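PDB 3X0T: uncharacterized protein, which is PirA, a plasmid-encoded jelly-roll protein of a marine pathogen that probably acts as one component of a pore-forming toxin. Local coordinates for residues Arg39-Glu44 with Gln92-Ile97. Sequence-based numbering, arbitrary orientation.
Sequences RSVDIE and QRIVVI
Ile94 rests the CD1 end of its side chain against both methyls of Val41. The gap is 3.7 Å from Ile94 CD1 to Val41 CG1 and 3.9 Å from Ile94 CD1 to Val41 CG2, so the one methyl meets the fork of the valine tip to tip. In Ile94, CG1 stands anti to the carbonyl carbon (chi1 -60°), and the extended second torsion (173°) carries CD1 out toward segment 39-44. The same methyl lies 3.7 Å from Arg39 O, a plain van der Waals contact at the start of segment 39-44.

Two residues further along each strand the roles are reversed. Ile43 now supplies the single methyl and Val96 the fork. Ile43 CD1 sits 3.9 Å from Val96 CG2 and 4.1 Å from Val96 CG1. With CG1 anti to the backbone N (chi1 175°) and the chain extended beyond it, Ile43 reaches CD1 toward the two Val96 methyls.

No hydrogen bond joins the segments. Side chains from both segments fill the space between the backbones, with the CA atoms of Val41 and Ile94 8.9 Å from each other. Val41 and Ile43 also touch Ile108 of the adjacent strand 104-110, while Ile94 and Val96 share Val26 on their own sheet. Arg39, at the margin, forms a salt bridge with Asp27.

All four aliphatic side chains are buried, close to the centre of the chain. Strands 41-45 and 91-98 are inner strands of two different four-stranded antiparallel sheets, and this contact packs the sheets face to face, as in the hydrophobic core of a jelly-roll beta sandwich.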
loop_
_atom_site.group_PDB
_atom_site.type_symbol
_atom_site.label_atom_id
_atom_site.label_comp_id
_atom_site.label_asym_id
_atom_site.label_seq_id
_atom_site.Cartn_x
_atom_site.Cartn_y
_atom_site.Cartn_z
ATOM N N ARG A 39 -7.807 3.592 2.007
ATOM C CA ARG A 39 -8.036 2.193 2.426
ATOM C C ARG A 39 -6.772 1.700 3.079
ATOM O O ARG A 39 -5.692 1.880 2.563
ATOM C CB ARG A 39 -8.368 1.353 1.128
ATOM C CG ARG A 39 -8.449 -0.139 1.338
ATOM C CD ARG A 39 -9.287 -0.823 0.295
ATOM N NE ARG A 39 -8.781 -0.576 -1.078
ATOM C CZ ARG A 39 -9.499 -0.865 -2.151
ATOM N NH1 ARG A 39 -9.006 -0.607 -3.342
ATOM N NH2 ARG A 39 -10.754 -1.382 -2.039
ATOM N N SER A 40 -6.950 0.997 4.187
ATOM C CA SER A 40 -5.806 0.396 4.914
ATOM C C SER A 40 -5.525 -0.986 4.367
ATOM O O SER A 40 -6.429 -1.659 3.856
ATOM C CB SER A 40 -6.208 0.239 6.417
ATOM O OG SER A 40 -6.433 1.526 6.963
ATOM N N VAL A 41 -4.280 -1.462 4.559
ATOM C CA VAL A 41 -3.922 -2.810 4.083
ATOM C C VAL A 41 -2.958 -3.391 5.117
ATOM O O VAL A 41 -2.370 -2.694 5.911
ATOM C CB VAL A 41 -3.230 -2.795 2.715
ATOM C CG1 VAL A 41 -4.108 -2.109 1.706
ATOM C CG2 VAL A 41 -1.862 -2.186 2.734
ATOM N N ASP A 42 -2.841 -4.727 5.033
ATOM C CA ASP A 42 -1.704 -5.370 5.672
ATOM C C ASP A 42 -0.801 -5.924 4.584
ATOM O O ASP A 42 -1.251 -6.370 3.538
ATOM C CB ASP A 42 -2.106 -6.568 6.581
ATOM C CG ASP A 42 -3.212 -6.213 7.464
ATOM O OD1 ASP A 42 -3.150 -5.210 8.122
ATOM O OD2 ASP A 42 -4.186 -7.029 7.490
ATOM N N ILE A 43 0.502 -5.876 4.818
ATOM C CA ILE A 43 1.464 -6.469 3.903
ATOM C C ILE A 43 2.189 -7.648 4.623
ATOM O O ILE A 43 2.703 -7.455 5.730
ATOM C CB ILE A 43 2.508 -5.430 3.449
ATOM C CG1 ILE A 43 3.575 -6.154 2.565
ATOM C CG2 ILE A 43 3.171 -4.612 4.576
ATOM C CD1 ILE A 43 4.552 -5.198 1.875
ATOM N N GLU A 44 2.205 -8.815 3.944
ATOM C CA GLU A 44 3.022 -9.946 4.401
ATOM C C GLU A 44 4.177 -10.051 3.395
ATOM O O GLU A 44 3.990 -10.241 2.216
ATOM C CB GLU A 44 2.147 -11.240 4.353
ATOM C CG GLU A 44 2.930 -12.449 4.735
ATOM C CD GLU A 44 2.193 -13.759 4.490
ATOM O OE1 GLU A 44 1.114 -13.786 3.798
ATOM O OE2 GLU A 44 2.746 -14.806 4.906
ATOM N N GLN A 92 -4.312 9.056 -4.384
ATOM C CA GLN A 92 -3.568 8.324 -3.365
ATOM C C GLN A 92 -3.205 6.966 -3.917
ATOM O O GLN A 92 -3.885 6.429 -4.803
ATOM C CB GLN A 92 -4.327 8.287 -2.030
ATOM C CG GLN A 92 -5.696 7.552 -2.126
ATOM C CD GLN A 92 -6.537 7.945 -0.994
ATOM O OE1 GLN A 92 -6.209 7.634 0.196
ATOM N NE2 GLN A 92 -7.640 8.623 -1.212
ATOM N N ARG A 93 -2.145 6.388 -3.341
ATOM C CA ARG A 93 -1.751 5.050 -3.735
ATOM C C ARG A 93 -0.935 4.428 -2.616
ATOM O O ARG A 93 -0.414 5.155 -1.744
ATOM C CB ARG A 93 -0.946 5.057 -5.046
ATOM C CG ARG A 93 0.424 5.713 -4.998
ATOM C CD ARG A 93 1.174 5.517 -6.263
ATOM N NE ARG A 93 2.486 6.137 -6.172
ATOM C CZ ARG A 93 3.462 5.924 -7.066
ATOM N NH1 ARG A 93 3.229 5.203 -8.136
ATOM N NH2 ARG A 93 4.672 6.405 -6.783
ATOM N N ILE A 94 -0.772 3.138 -2.668
ATOM C CA ILE A 94 0.132 2.403 -1.814
ATOM C C ILE A 94 1.145 1.745 -2.723
ATOM O O ILE A 94 0.752 1.051 -3.689
ATOM C CB ILE A 94 -0.606 1.360 -0.915
ATOM C CG1 ILE A 94 -1.612 2.058 -0.007
ATOM C CG2 ILE A 94 0.400 0.569 -0.128
ATOM C CD1 ILE A 94 -2.497 1.139 0.771
ATOM N N VAL A 95 2.418 1.920 -2.426
ATOM C CA VAL A 95 3.475 1.275 -3.183
ATOM C C VAL A 95 4.324 0.408 -2.241
ATOM O O VAL A 95 4.445 0.706 -1.061
ATOM C CB VAL A 95 4.381 2.289 -3.935
ATOM C CG1 VAL A 95 3.618 2.992 -5.030
ATOM C CG2 VAL A 95 5.060 3.252 -3.011
ATOM N N VAL A 96 4.920 -0.604 -2.820
ATOM C CA VAL A 96 5.932 -1.399 -2.153
ATOM C C VAL A 96 7.224 -1.203 -2.935
ATOM O O VAL A 96 7.225 -1.280 -4.179
ATOM C CB VAL A 96 5.525 -2.913 -2.071
ATOM C CG1 VAL A 96 6.581 -3.676 -1.295
ATOM C CG2 VAL A 96 4.173 -3.058 -1.398
ATOM N N ILE A 97 8.297 -0.876 -2.202
ATOM C CA ILE A 97 9.578 -0.505 -2.793
ATOM C C ILE A 97 10.619 -1.520 -2.269
ATOM O O ILE A 97 10.700 -1.839 -1.093
ATOM C CB ILE A 97 9.977 0.928 -2.340
ATOM C CG1 ILE A 97 8.866 1.912 -2.712
ATOM C CG2 ILE A 97 11.300 1.317 -2.996
ATOM C CD1 ILE A 97 9.070 3.300 -2.131
#